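Local coordinates for protein CT_858 (Chlamydia trachomatis, PDB 3DOR), which cleaves proteins as a secreted chlamydial protease (CPAF) that is probably a serine-type endopeptidase, at residues N70-G75 against A140-A145; Q338-G343 against N462-S467; V112-L117 against I170-G175. All coordinates share one frame; numbering follows the deposited sequence.

Contact 1 of 3, residues N70-G75 against A140-A145; sequences NDFHAG and AAEESA
Phe72 is the side chain that brings the loop between helix 55-67 and strand 75-78 up against helix 140-150. Its CG stands anti to the carbonyl carbon (chi1 -62°), which carries the ring toward that helix with CE2 and CZ leading. These two atoms meet two alanines one helical turn apart. Phe72 CZ lies 3.8 Å from CB of Ala141, while Phe72 CE2 lies 3.9 Å from CB of Ala145, whose methyl comes in at the ring edge, near its plane. Phe72 also packs edge-to-face with the ring of Phe466, a hold from the neighbouring peptidase loop. The helix belongs to the PDZ-like part of the chain, which here leans on the loop leading to strand 75-78. Within this loop Asp71 forms an Asx turn: its OD1 accepts from His73 N at 2.7 Å, with the donor above the carboxylate plane. Its other oxygen is taken by the hydroxyls of Tyr22 and Thr513. The turn places His73, probably the catalytic histidine, against Ser467. Glu142 swings its CG beside the backbone N (chi1 -60°) and runs on extended toward Asn70, the first residue to leave helical angles, which it does with a positive phi. The two side chains cross at about a right angle. Glu142 OE2 is bonded to the Thr139 hydroxyl and OE1 to the backbone N of Lys137.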
# COMPACT_ATOMS: atom_id res chain seq x y z
N ASN B 70 20.27 15.08 2.19
CA ASN B 70 20.17 15.80 3.46
C ASN B 70 18.68 16.14 3.71
O ASN B 70 18.32 17.29 3.93
CB ASN B 70 21.02 17.08 3.40
CG ASN B 70 21.35 17.65 4.78
OD1 ASN B 70 22.35 18.35 4.96
ND2 ASN B 70 20.50 17.35 5.76
N ASP B 71 17.84 15.11 3.63
CA ASP B 71 16.38 15.24 3.80
C ASP B 71 15.95 14.24 4.87
O ASP B 71 15.99 13.03 4.64
CB ASP B 71 15.68 14.90 2.48
CG ASP B 71 14.17 15.14 2.52
OD1 ASP B 71 13.55 14.98 3.59
OD2 ASP B 71 13.60 15.47 1.45
N PHE B 72 15.54 14.72 6.04
CA PHE B 72 15.14 13.78 7.09
C PHE B 72 14.01 12.87 6.64
O PHE B 72 13.83 11.79 7.20
CB PHE B 72 14.76 14.51 8.38
CG PHE B 72 15.89 15.29 8.98
CD1 PHE B 72 15.93 16.68 8.85
CD2 PHE B 72 16.93 14.65 9.64
CE1 PHE B 72 17.00 17.42 9.37
CE2 PHE B 72 17.99 15.38 10.17
CZ PHE B 72 18.03 16.76 10.03
N HIS B 73 13.26 13.30 5.63
CA HIS B 73 12.16 12.51 5.09
C HIS B 73 12.65 11.48 4.05
O HIS B 73 12.07 10.40 3.92
CB HIS B 73 11.12 13.41 4.40
CG HIS B 73 10.07 13.97 5.31
ND1 HIS B 73 9.56 13.26 6.38
CD2 HIS B 73 9.35 15.11 5.24
CE1 HIS B 73 8.57 13.95 6.93
NE2 HIS B 73 8.42 15.07 6.25
N ALA B 74 13.70 11.81 3.31
CA ALA B 74 14.21 10.91 2.27
C ALA B 74 15.17 9.82 2.77
O ALA B 74 16.19 10.12 3.38
CB ALA B 74 14.88 11.73 1.15
N GLY B 75 14.83 8.57 2.48
CA GLY B 75 15.67 7.47 2.93
C GLY B 75 15.27 6.10 2.40
O GLY B 75 14.14 5.90 1.97
N ALA B 140 22.57 21.38 14.31
CA ALA B 140 22.30 20.60 15.52
C ALA B 140 21.39 19.41 15.19
O ALA B 140 21.59 18.30 15.70
CB ALA B 140 21.65 21.51 16.58
N ALA B 141 20.40 19.64 14.33
CA ALA B 141 19.48 18.56 13.97
C ALA B 141 20.22 17.38 13.33
O ALA B 141 19.92 16.22 13.64
CB ALA B 141 18.37 19.08 13.05
N GLU B 142 21.18 17.66 12.46
CA GLU B 142 21.95 16.58 11.82
C GLU B 142 22.82 15.88 12.87
O GLU B 142 23.01 14.66 12.83
CB GLU B 142 22.83 17.13 10.69
CG GLU B 142 22.05 17.82 9.57
CD GLU B 142 22.94 18.61 8.63
OE1 GLU B 142 23.50 18.02 7.68
OE2 GLU B 142 23.09 19.83 8.86
N GLU B 143 23.33 16.65 13.82
CA GLU B 143 24.16 16.09 14.89
C GLU B 143 23.36 15.07 15.69
O GLU B 143 23.82 13.95 15.93
CB GLU B 143 24.64 17.22 15.81
CG GLU B 143 25.55 16.76 16.95
CD GLU B 143 26.98 16.45 16.51
OE1 GLU B 143 27.86 16.28 17.39
OE2 GLU B 143 27.22 16.37 15.28
N SER B 144 22.17 15.46 16.11
CA SER B 144 21.31 14.58 16.89
C SER B 144 20.87 13.37 16.08
O SER B 144 20.75 12.28 16.61
CB SER B 144 20.09 15.33 17.41
OG SER B 144 20.49 16.34 18.32
N ALA B 145 20.62 13.56 14.79
CA ALA B 145 20.19 12.44 13.97
C ALA B 145 21.33 11.40 13.96
O ALA B 145 21.08 10.20 14.01
CB ALA B 145 19.87 12.91 12.54

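Contact 2 of 3, residues Q338-G343 against N462-S467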
# COMPACT_ATOMS: atom_id res chain seq x y z
N GLN B 338 6.54 19.94 22.95
CA GLN B 338 6.43 19.26 21.67
C GLN B 338 7.78 18.74 21.18
O GLN B 338 7.93 18.43 20.00
CB GLN B 338 5.83 20.22 20.64
CG GLN B 338 5.31 19.52 19.43
CD GLN B 338 5.67 20.22 18.15
OE1 GLN B 338 4.91 20.17 17.19
NE2 GLN B 338 6.85 20.84 18.10
N THR B 339 8.76 18.66 22.08
CA THR B 339 10.10 18.17 21.72
C THR B 339 10.09 16.68 21.33
O THR B 339 9.15 15.96 21.67
CB THR B 339 11.08 18.33 22.89
OG1 THR B 339 10.58 17.64 24.04
CG2 THR B 339 11.25 19.80 23.24
N ASN B 340 11.12 16.24 20.61
CA ASN B 340 11.23 14.83 20.22
C ASN B 340 9.91 14.28 19.68
O ASN B 340 9.35 13.31 20.21
CB ASN B 340 11.67 14.00 21.44
CG ASN B 340 13.13 14.21 21.81
OD1 ASN B 340 13.81 15.10 21.29
ND2 ASN B 340 13.62 13.38 22.72
N ASN B 341 9.44 14.89 18.61
CA ASN B 341 8.18 14.53 17.99
C ASN B 341 8.47 14.32 16.51
O ASN B 341 8.96 15.23 15.84
CB ASN B 341 7.20 15.69 18.21
CG ASN B 341 5.84 15.42 17.64
OD1 ASN B 341 5.70 14.92 16.53
ND2 ASN B 341 4.81 15.77 18.41
N PRO B 342 8.17 13.13 15.97
CA PRO B 342 8.40 12.75 14.56
C PRO B 342 7.46 13.31 13.50
O PRO B 342 7.68 13.07 12.31
CB PRO B 342 8.32 11.24 14.61
CG PRO B 342 7.16 11.03 15.56
CD PRO B 342 7.49 12.03 16.69
N GLY B 343 6.43 14.05 13.90
CA GLY B 343 5.50 14.57 12.92
C GLY B 343 4.35 13.58 12.75
O GLY B 343 4.05 12.84 13.68
N ASN B 462 12.59 21.38 19.89
CA ASN B 462 14.01 21.09 19.82
C ASN B 462 14.37 20.58 18.42
O ASN B 462 13.52 20.54 17.52
CB ASN B 462 14.46 20.12 20.93
CG ASN B 462 14.01 18.69 20.71
OD1 ASN B 462 14.52 17.78 21.36
ND2 ASN B 462 13.05 18.48 19.81
N GLU B 463 15.64 20.21 18.25
CA GLU B 463 16.15 19.76 16.96
C GLU B 463 15.64 18.41 16.52
O GLU B 463 15.98 17.95 15.42
CB GLU B 463 17.69 19.76 16.97
CG GLU B 463 18.34 18.53 17.58
CD GLU B 463 18.22 18.47 19.09
OE1 GLU B 463 18.63 17.44 19.68
OE2 GLU B 463 17.74 19.44 19.69
N GLN B 464 14.86 17.76 17.37
CA GLN B 464 14.29 16.47 17.01
C GLN B 464 12.78 16.56 16.77
O GLN B 464 12.02 15.66 17.12
CB GLN B 464 14.62 15.40 18.06
CG GLN B 464 16.11 15.02 18.06
CD GLN B 464 16.40 13.76 18.86
OE1 GLN B 464 15.97 13.62 20.01
NE2 GLN B 464 17.15 12.84 18.26
N ASP B 465 12.36 17.68 16.17
CA ASP B 465 10.97 17.93 15.79
C ASP B 465 10.95 17.92 14.27
O ASP B 465 11.66 18.71 13.64
CB ASP B 465 10.50 19.29 16.29
CG ASP B 465 10.10 19.26 17.73
OD1 ASP B 465 9.67 18.17 18.19
OD2 ASP B 465 10.19 20.30 18.40
N PHE B 466 10.14 17.05 13.68
CA PHE B 466 10.07 16.92 12.22
C PHE B 466 8.66 17.07 11.65
O PHE B 466 7.67 16.83 12.34
CB PHE B 466 10.62 15.55 11.79
CG PHE B 466 11.95 15.19 12.43
CD1 PHE B 466 12.00 14.72 13.73
CD2 PHE B 466 13.14 15.31 11.70
CE1 PHE B 466 13.22 14.37 14.33
CE2 PHE B 466 14.37 14.97 12.28
CZ PHE B 466 14.41 14.50 13.60
N SER B 467 8.59 17.44 10.37
CA SER B 467 7.34 17.65 9.62
C SER B 467 6.23 18.36 10.40
O SER B 467 6.32 19.56 10.64
CB SER B 467 6.82 16.32 9.03
OG SER B 467 6.72 15.31 10.01
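Asp465 reaches from one loop into the other and gathers several backbone groups round its carboxylate. From CB the chain turns so that CG is anti to the carbonyl carbon (chi1 -81°), which carries the group across to Gln338 and Asn341. Asp465 CG sits 3.2 Å from the carbonyl O of Gln338. At the tip, Asp465 OD1 comes still closer, 2.5 Å from that same Gln338 O. Asn341 N divides its hydrogen between Asp465 OD1 and Gln464 O, both bonds weak. The other oxygen, Asp465 OD2, turns back to its own loop and accepts from Asn462 N at 3.0 Å, the donor standing well above the carboxylate plane; this ties together the ends of the type I turn from Asn462 to Asp465. Both loops follow neighbouring parallel strands, 333-337 and 457-461, of the S41 peptidase sheet, and each leads into a helix. Farther on the backbones stay side by side. Phe466 N donates to Asn341 O at 3.1 Å, nearly along the C=O axis. The Asn341 side chain, with CG anti to its backbone N (chi1 -178°), closes an Asx turn by accepting from Gly343 N through OD1, while its ND2 is held by Ile298 O. Gly343 CA then lies 3.2 Å from the hydroxyl OG of Ser467, probably the nucleophilic serine, which has a positive phi (41°) and immediately precedes helix 468-478.

Contact 3 of 3, residues V112-L117 against I170-G175; sequences VGDELL and IRRPFG
The antiparallel sheet of the PDZ-like domain supplies this contact, in which the start of strand 115-119 pairs with the end of strand 165-171. Glu115 and Arg171 form a hydrogen-bonded pair: Glu115 N donates to Arg171 O at 3.0 Å along an almost straight line (173°), and Arg171 N returns the bond to Glu115 O. Leu116 and Ile170 follow as a non-hydrogen-bonded pair. Where the strands part, a water donates to both Gly113 O and Arg171 O and so prolongs the pairing. On the face carrying Glu115 and Arg171 the two side chains run alongside each other, both with CG anti to the backbone N. Their salt bridge is weak, Arg171 NH2 to Glu115 OE1 measuring 3.4 Å, and the Leu117 methyls lie over one face of the guanidinium, CD1 offset toward the rim. The tighter ion pair forms beside Ile170. Arg172, bent at chi2 (-57°), folds back until NH1 is 2.7 Å from Asp114 OD1, while it donates in the guanidinium plane to the syn lone pair of Asp114 OD2. OD1 also accepts from Arg111 N, and NH1 reaches Glu109 O, so the bridge is pinned by the preceding loop. Strand 115-119 lies between 165-171 and 98-103, with Phe100 of the latter touching Asp114, Leu116 and Ile170; strand 177-187 continues the sheet beyond 165-171.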
# COMPACT_ATOMS: atom_id res chain seq x y z
N VAL B 112 24.84 7.62 35.03
CA VAL B 112 24.19 8.76 34.39
C VAL B 112 25.05 9.94 34.85
O VAL B 112 25.41 10.01 36.02
CB VAL B 112 22.76 8.96 34.92
CG1 VAL B 112 22.26 10.36 34.59
CG2 VAL B 112 21.84 7.91 34.34
N GLY B 113 25.39 10.84 33.94
CA GLY B 113 26.20 11.98 34.33
C GLY B 113 27.63 11.88 33.83
O GLY B 113 28.35 12.89 33.82
N ASP B 114 28.05 10.68 33.43
CA ASP B 114 29.39 10.45 32.90
C ASP B 114 29.49 11.15 31.56
O ASP B 114 28.49 11.23 30.83
CB ASP B 114 29.64 8.96 32.66
CG ASP B 114 29.81 8.16 33.93
OD1 ASP B 114 29.72 6.91 33.84
OD2 ASP B 114 30.03 8.77 35.00
N GLU B 115 30.68 11.63 31.23
CA GLU B 115 30.87 12.28 29.95
C GLU B 115 31.51 11.25 29.03
O GLU B 115 32.46 10.57 29.43
CB GLU B 115 31.81 13.49 30.07
CG GLU B 115 31.87 14.30 28.78
CD GLU B 115 32.98 15.34 28.75
OE1 GLU B 115 33.55 15.67 29.81
OE2 GLU B 115 33.28 15.85 27.65
N LEU B 116 30.97 11.12 27.82
CA LEU B 116 31.52 10.18 26.86
C LEU B 116 32.66 10.90 26.14
O LEU B 116 32.46 11.96 25.55
CB LEU B 116 30.46 9.75 25.84
CG LEU B 116 30.96 8.84 24.71
CD1 LEU B 116 31.64 7.61 25.32
CD2 LEU B 116 29.80 8.42 23.82
N LEU B 117 33.85 10.32 26.21
CA LEU B 117 35.01 10.94 25.58
C LEU B 117 35.43 10.29 24.26
O LEU B 117 35.57 10.98 23.24
CB LEU B 117 36.20 10.93 26.54
CG LEU B 117 36.03 11.77 27.81
CD1 LEU B 117 37.26 11.61 28.70
CD2 LEU B 117 35.81 13.24 27.44
N ILE B 170 35.19 7.34 29.30
CA ILE B 170 34.32 8.31 29.93
C ILE B 170 35.05 9.10 31.01
O ILE B 170 36.14 8.72 31.45
CB ILE B 170 33.15 7.59 30.61
CG1 ILE B 170 33.70 6.69 31.73
CG2 ILE B 170 32.41 6.74 29.59
CD1 ILE B 170 32.65 6.12 32.64
N ARG B 171 34.46 10.21 31.43
CA ARG B 171 35.03 10.99 32.51
C ARG B 171 33.96 11.18 33.57
O ARG B 171 32.83 11.53 33.25
CB ARG B 171 35.53 12.36 32.05
CG ARG B 171 35.92 13.24 33.24
CD ARG B 171 37.00 14.24 32.91
NE ARG B 171 36.61 15.10 31.80
CZ ARG B 171 37.38 15.32 30.74
NH1 ARG B 171 38.58 14.75 30.67
NH2 ARG B 171 36.94 16.10 29.76
N ARG B 172 34.32 10.92 34.82
CA ARG B 172 33.39 11.06 35.93
C ARG B 172 33.23 12.54 36.21
O ARG B 172 34.09 13.35 35.84
CB ARG B 172 33.94 10.39 37.18
CG ARG B 172 34.24 8.92 37.03
CD ARG B 172 33.04 8.12 36.59
NE ARG B 172 33.23 6.71 36.90
CZ ARG B 172 32.38 5.74 36.56
NH1 ARG B 172 31.27 6.02 35.90
NH2 ARG B 172 32.66 4.48 36.90
N PRO B 173 32.13 12.92 36.87
CA PRO B 173 31.95 14.34 37.16
C PRO B 173 33.03 14.90 38.08
O PRO B 173 33.32 16.10 38.03
CB PRO B 173 30.54 14.39 37.78
CG PRO B 173 30.29 13.00 38.26
CD PRO B 173 30.93 12.14 37.20
N PHE B 174 33.64 14.05 38.91
CA PHE B 174 34.70 14.53 39.78
C PHE B 174 36.04 14.62 39.05
O PHE B 174 37.05 14.96 39.66
CB PHE B 174 34.82 13.68 41.05
CG PHE B 174 33.83 14.06 42.12
CD1 PHE B 174 32.56 13.50 42.14
CD2 PHE B 174 34.15 15.03 43.06
CE1 PHE B 174 31.62 13.91 43.08
CE2 PHE B 174 33.21 15.44 44.00
CZ PHE B 174 31.94 14.88 44.01
N GLY B 175 36.04 14.30 37.76
CA GLY B 175 37.26 14.42 36.98
C GLY B 175 38.03 13.20 36.50
O GLY B 175 38.68 13.26 35.45
O HOH W 1 30.97 14.03 34.03

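How the contacts relate
Contact 2 is the core of the set: it joins loops of the S41 sheet, lies mostly buried, and works largely through polar contacts between backbone and side chain. Contact 3, on the periphery about 28 Å away between centres, is regular strand pairing with ion pairs at a partly exposed end of the PDZ-like sheet. Contact 1 is mixed: a ring against alanine methyls, with a polar pair beside it; its helix 140-150, like both strands of contact 3, belongs to the PDZ-like part. Contacts 1 and 2 touch directly, and Ser144 probably bonds Glu463. His73 of 70-75 beside Ser467 of 462-467 is consistent with the histidine and serine of the CPAF active site, brought together from two separate loops.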